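Local coordinates for protein putative phosphomethylpyrimidine kinase (Bacteroides thetaiotaomicron, PDB 3MBH) that probably phosphorylates pyridoxal at the expense of ATP, as a pyridoxal kinase of the ribokinase superfamily, and binds pyridoxal, at residues P42-S47 against F55-L60; G178-I183 against N202-R207. All blocks are in the same frame, centred on the assembly; numbering follows the deposited sequence.

Contact 1: P42-S47 against F55-L60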
loop_
_atom_site.group_PDB
_atom_site.type_symbol
_atom_site.label_atom_id
_atom_site.label_comp_id
_atom_site.label_asym_id
_atom_site.label_seq_id
_atom_site.Cartn_x
_atom_site.Cartn_y
_atom_site.Cartn_z
ATOM N N PRO A 42 -25.637 -15.098 16.647
ATOM C CA PRO A 42 -26.654 -14.230 16.110
ATOM C C PRO A 42 -27.881 -14.124 17.022
ATOM O O PRO A 42 -28.335 -15.128 17.548
ATOM C CB PRO A 42 -27.003 -14.891 14.763
ATOM C CG PRO A 42 -26.707 -16.362 14.997
ATOM C CD PRO A 42 -25.510 -16.360 15.880
ATOM N N THR A 43 -28.348 -12.892 17.254
ATOM C CA THR A 43 -29.417 -12.602 18.212
ATOM C C THR A 43 -30.798 -12.626 17.568
ATOM O O THR A 43 -31.819 -12.792 18.273
ATOM C CB THR A 43 -29.175 -11.256 18.866
ATOM O OG1 THR A 43 -29.127 -10.242 17.838
ATOM C CG2 THR A 43 -27.786 -11.267 19.696
ATOM N N ALA A 44 -30.818 -12.460 16.251
ATOM C CA ALA A 44 -32.042 -12.294 15.475
ATOM C C ALA A 44 -31.667 -12.318 14.006
ATOM O O ALA A 44 -30.530 -12.036 13.668
ATOM C CB ALA A 44 -32.768 -10.969 15.790
ATOM N N VAL A 45 -32.640 -12.622 13.162
ATOM C CA VAL A 45 -32.541 -12.469 11.714
ATOM C C VAL A 45 -33.559 -11.468 11.198
ATOM O O VAL A 45 -34.746 -11.587 11.484
ATOM C CB VAL A 45 -32.687 -13.803 11.011
ATOM C CG1 VAL A 45 -32.771 -13.619 9.458
ATOM C CG2 VAL A 45 -31.447 -14.613 11.351
ATOM N N LEU A 46 -33.090 -10.469 10.473
ATOM C CA LEU A 46 -33.971 -9.467 9.891
ATOM C C LEU A 46 -33.663 -9.256 8.411
ATOM O O LEU A 46 -32.516 -9.345 7.998
ATOM C CB LEU A 46 -33.839 -8.114 10.646
ATOM C CG LEU A 46 -34.080 -8.042 12.185
ATOM C CD1 LEU A 46 -32.838 -8.447 13.013
ATOM C CD2 LEU A 46 -34.483 -6.600 12.597
ATOM N N SER A 47 -34.678 -8.864 7.639
ATOM C CA SER A 47 -34.525 -8.483 6.249
ATOM C C SER A 47 -33.665 -7.209 6.095
ATOM O O SER A 47 -32.966 -7.006 5.064
ATOM C CB SER A 47 -35.911 -8.237 5.638
ATOM O OG SER A 47 -36.639 -7.195 6.295
ATOM N N PHE A 55 -39.863 -4.466 8.531
ATOM C CA PHE A 55 -38.818 -5.439 8.507
ATOM C C PHE A 55 -39.392 -6.787 8.900
ATOM O O PHE A 55 -40.337 -6.838 9.661
ATOM C CB PHE A 55 -37.685 -5.051 9.493
ATOM C CG PHE A 55 -38.181 -4.713 10.879
ATOM C CD1 PHE A 55 -38.572 -3.408 11.201
ATOM C CD2 PHE A 55 -38.237 -5.670 11.843
ATOM C CE1 PHE A 55 -39.010 -3.106 12.493
ATOM C CE2 PHE A 55 -38.682 -5.367 13.128
ATOM C CZ PHE A 55 -39.111 -4.107 13.435
ATOM N N SER A 56 -38.771 -7.862 8.395
ATOM C CA SER A 56 -38.986 -9.217 8.905
ATOM C C SER A 56 -38.166 -9.357 10.166
ATOM O O SER A 56 -37.147 -8.701 10.314
ATOM C CB SER A 56 -38.571 -10.283 7.882
ATOM O OG SER A 56 -37.188 -10.270 7.631
ATOM N N PHE A 57 -38.614 -10.219 11.064
ATOM C CA PHE A 57 -37.926 -10.394 12.316
ATOM C C PHE A 57 -38.071 -11.842 12.816
ATOM O O PHE A 57 -39.166 -12.344 12.957
ATOM C CB PHE A 57 -38.505 -9.431 13.352
ATOM C CG PHE A 57 -37.798 -9.474 14.650
ATOM C CD1 PHE A 57 -36.619 -8.793 14.818
ATOM C CD2 PHE A 57 -38.262 -10.272 15.690
ATOM C CE1 PHE A 57 -35.919 -8.839 16.008
ATOM C CE2 PHE A 57 -37.563 -10.335 16.891
ATOM C CZ PHE A 57 -36.404 -9.608 17.057
ATOM N N LEU A 58 -36.946 -12.502 13.070
ATOM C CA LEU A 58 -36.924 -13.795 13.709
ATOM C C LEU A 58 -35.970 -13.720 14.939
ATOM O O LEU A 58 -34.747 -13.521 14.803
ATOM C CB LEU A 58 -36.442 -14.873 12.745
ATOM C CG LEU A 58 -36.423 -16.304 13.319
ATOM C CD1 LEU A 58 -37.827 -16.888 13.646
ATOM C CD2 LEU A 58 -35.662 -17.191 12.364
ATOM N N ASP A 59 -36.548 -13.980 16.098
ATOM C CA ASP A 59 -35.886 -13.915 17.400
ATOM C C ASP A 59 -35.107 -15.190 17.529
ATOM O O ASP A 59 -35.690 -16.256 17.451
ATOM C CB ASP A 59 -36.989 -13.862 18.500
ATOM C CG ASP A 59 -36.427 -13.935 19.953
ATOM O OD1 ASP A 59 -35.204 -13.890 20.200
ATOM O OD2 ASP A 59 -37.266 -13.998 20.882
ATOM N N LEU A 60 -33.812 -15.114 17.750
ATOM C CA LEU A 60 -33.013 -16.352 17.875
ATOM C C LEU A 60 -32.638 -16.736 19.336
ATOM O O LEU A 60 -31.704 -17.563 19.548
ATOM C CB LEU A 60 -31.762 -16.275 16.997
ATOM C CG LEU A 60 -31.969 -16.216 15.468
ATOM C CD1 LEU A 60 -30.602 -15.962 14.826
ATOM C CD2 LEU A 60 -32.625 -17.494 14.946
HETATM O O HOH W 1 -36.243 -12.111 9.102
#
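L46 runs side by side with F57 and F55, pointing the same way as both. Its CB lies 3.4 Å from S56 O; CG, set anti to its own carbonyl carbon (chi1 -56°), meets F57 CD1 at 3.7 Å; the branch CD2 ends between the two phenyls, in the plane of the F57 ring at its edge and 3.9 Å from F55 CD2. A leucine suits this place because one branch, CD2, reaches both rings, and its side chain also lies close to bound pyridoxal. A44, small enough to let F57 lean in, meets CE1 of that ring with its CB. On the face of V45 and L58, L60 CD1 packs 3.8 Å from V45 CG2. V45 and L58 are a hydrogen-bonded pair of the two strands, with V45 N to L58 O at 2.8 Å. S47 and S56 trade backbone for side chain: S56 N donates to S47 OG, nearly straight at 169°, while the return bond from S47 N to S56 OG is weak. L58 packs on L60 of a second subunit, and L60 on L58 of that subunit. This is an antiparallel beta hairpin on the edge of the central sheet, of the kind that flanks the substrate pocket in ribokinase-like pyridoxal kinases.

Contact 2: G178-I183 against N202-R207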
loop_
_atom_site.group_PDB
_atom_site.type_symbol
_atom_site.label_atom_id
_atom_site.label_comp_id
_atom_site.label_asym_id
_atom_site.label_seq_id
_atom_site.Cartn_x
_atom_site.Cartn_y
_atom_site.Cartn_z
ATOM N N GLY A 178 -19.397 -0.773 36.617
ATOM C CA GLY A 178 -18.616 -1.897 36.088
ATOM C C GLY A 178 -17.496 -1.496 35.133
ATOM O O GLY A 178 -16.357 -1.762 35.405
ATOM N N PRO A 179 -17.834 -0.848 34.010
ATOM C CA PRO A 179 -16.908 -0.701 32.918
ATOM C C PRO A 179 -15.737 0.190 33.204
ATOM O O PRO A 179 -15.929 1.289 33.709
ATOM C CB PRO A 179 -17.769 -0.082 31.807
ATOM C CG PRO A 179 -19.135 -0.469 32.143
ATOM C CD PRO A 179 -19.222 -0.590 33.601
ATOM N N GLN A 180 -14.534 -0.289 32.875
ATOM C CA GLN A 180 -13.336 0.507 33.025
ATOM C C GLN A 180 -13.343 1.648 32.012
ATOM O O GLN A 180 -12.854 2.710 32.293
ATOM C CB GLN A 180 -12.103 -0.384 32.847
ATOM C CG GLN A 180 -10.757 0.415 32.824
ATOM C CD GLN A 180 -9.589 -0.398 32.267
ATOM O OE1 GLN A 180 -9.426 -1.596 32.594
ATOM N NE2 GLN A 180 -8.769 0.247 31.421
ATOM N N VAL A 181 -13.901 1.399 30.836
ATOM C CA VAL A 181 -13.963 2.398 29.754
ATOM C C VAL A 181 -15.408 2.620 29.337
ATOM O O VAL A 181 -16.185 1.651 29.049
ATOM C CB VAL A 181 -13.136 1.988 28.521
ATOM C CG1 VAL A 181 -13.320 3.016 27.320
ATOM C CG2 VAL A 181 -11.627 1.905 28.884
ATOM N N VAL A 182 -15.776 3.893 29.333
ATOM C CA VAL A 182 -17.104 4.291 28.923
ATOM C C VAL A 182 -16.914 5.327 27.832
ATOM O O VAL A 182 -16.151 6.274 28.006
ATOM C CB VAL A 182 -17.903 4.918 30.079
ATOM C CG1 VAL A 182 -19.292 5.367 29.620
ATOM C CG2 VAL A 182 -17.981 3.911 31.274
ATOM N N ILE A 183 -17.613 5.134 26.714
ATOM C CA ILE A 183 -17.576 6.081 25.612
ATOM C C ILE A 183 -19.010 6.504 25.335
ATOM O O ILE A 183 -19.886 5.646 25.176
ATOM C CB ILE A 183 -16.883 5.440 24.352
ATOM C CG1 ILE A 183 -15.466 4.913 24.702
ATOM C CG2 ILE A 183 -16.885 6.433 23.201
ATOM C CD1 ILE A 183 -14.853 4.024 23.631
ATOM N N ASN A 202 -11.503 6.594 31.026
ATOM C CA ASN A 202 -10.746 5.372 31.303
ATOM C C ASN A 202 -10.472 5.415 32.790
ATOM O O ASN A 202 -9.735 6.289 33.284
ATOM C CB ASN A 202 -9.429 5.332 30.496
ATOM C CG ASN A 202 -8.787 3.979 30.500
ATOM O OD1 ASN A 202 -9.127 3.124 31.308
ATOM N ND2 ASN A 202 -7.864 3.764 29.597
ATOM N N ARG A 203 -11.051 4.485 33.511
ATOM C CA ARG A 203 -10.855 4.443 34.963
ATOM C C ARG A 203 -9.370 4.163 35.240
ATOM O O ARG A 203 -8.811 4.652 36.194
ATOM C CB ARG A 203 -11.749 3.359 35.590
ATOM C CG ARG A 203 -11.750 3.366 37.157
ATOM C CD ARG A 203 -12.789 2.373 37.738
ATOM N NE ARG A 203 -12.661 1.029 37.151
ATOM C CZ ARG A 203 -13.661 0.282 36.633
ATOM N NH1 ARG A 203 -14.926 0.711 36.644
ATOM N NH2 ARG A 203 -13.397 -0.930 36.105
ATOM N N GLN A 204 -8.717 3.409 34.356
ATOM C CA GLN A 204 -7.321 3.180 34.517
ATOM C C GLN A 204 -6.536 4.417 34.050
ATOM O O GLN A 204 -6.368 4.635 32.840
ATOM C CB GLN A 204 -6.927 1.981 33.719
ATOM C CG GLN A 204 -5.483 1.715 33.782
ATOM C CD GLN A 204 -5.055 1.049 35.059
ATOM O OE1 GLN A 204 -5.802 0.213 35.649
ATOM N NE2 GLN A 204 -3.827 1.377 35.494
ATOM N N GLY A 205 -6.011 5.179 35.006
ATOM C CA GLY A 205 -5.353 6.448 34.736
ATOM C C GLY A 205 -6.308 7.619 34.958
ATOM O O GLY A 205 -5.869 8.769 35.058
ATOM N N ASN A 206 -7.612 7.323 35.027
ATOM C CA ASN A 206 -8.632 8.311 35.418
ATOM C C ASN A 206 -8.589 9.487 34.465
ATOM O O ASN A 206 -8.562 10.627 34.888
ATOM C CB ASN A 206 -8.427 8.745 36.870
ATOM C CG ASN A 206 -9.534 9.685 37.403
ATOM O OD1 ASN A 206 -10.724 9.429 37.306
ATOM N ND2 ASN A 206 -9.101 10.770 38.015
ATOM N N ARG A 207 -8.562 9.197 33.165
ATOM C CA ARG A 207 -8.502 10.242 32.141
ATOM C C ARG A 207 -9.831 10.356 31.385
ATOM O O ARG A 207 -10.520 9.365 31.183
ATOM C CB ARG A 207 -7.323 9.999 31.165
ATOM C CG ARG A 207 -5.962 10.130 31.798
ATOM C CD ARG A 207 -4.890 10.091 30.753
ATOM N NE ARG A 207 -3.539 10.164 31.291
ATOM C CZ ARG A 207 -2.839 9.114 31.735
ATOM N NH1 ARG A 207 -3.335 7.874 31.757
ATOM N NH2 ARG A 207 -1.612 9.302 32.162
#
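G178 O is gripped by both terminal nitrogens of R203, NH1 at 3.1 Å and NH2 at 3.2 Å, in an end-on fork to one oxygen. That oxygen lies in the guanidinium plane, yet both nitrogens approach from the same face of the carbonyl plane, NH1 well above it and NH2 tilted by only 25°. R203 can reach so far because its chain is extended through CD and then bends at chi3 (51°), which swings NE toward the other segment. The guanidinium lies with one face against Q180 CA, offset toward its rim. G178 follows helix 164-176 with a positive phi at which a side chain would be jammed against the preceding carbonyl, so glycine suits this helix exit.

In the backbone, R203 N donates to Q180 O at 2.8 Å, almost straight (173°) and in the carbonyl plane. The Q180 side chain, with CG anti to its backbone N, runs beside N202 in the same direction, their amides nearly coplanar. Q180 NE2 can therefore meet a lone pair of N202 OD1 at 2.9 Å, while Q204 CB lies over the face of that glutamine amide, 3.4 Å from NE2. The same OD1 accepts from Q204 N, a donor above the amide plane, which makes an Asx turn; asparagine suits this place because its short amide can bend back to the chain. V181 CG2 touches that oxygen at 3.7 Å, where V181 pairs with N202 as an antiparallel non-hydrogen-bonded pair. N206 and R207 both face N202 in a G1 beta bulge, and R207 makes a cation-pi contact with F260 of a third subunit.

With a single uncharged oxygen, G178 O, as its acceptor across the contact, the arginine, presumably cationic, fastens a helix exit to a hairpin turn, probably through the dipole of one carbonyl, with no acidic partner in the two segments.

Contacts 1 and 2 belong to the same large mixed sheet but lie on opposite sides of the chain's centre, their own centres 33 Å apart and their nearest atoms about 19 Å apart, so neither touches the other. In sequence both segments of contact 1 precede those of contact 2. Of the two, 42-47 with 55-60 is the one that reaches the pyridoxal pocket, through L46, whose side chain is about 4 Å from the bound pyridoxal; 178-183 with 202-207 lies away from that pocket. Both also meet neighbouring copies of the protein, contact 1 the second subunit and contact 2 the third and fourth, so the two regions face different partners in the six-chain assembly.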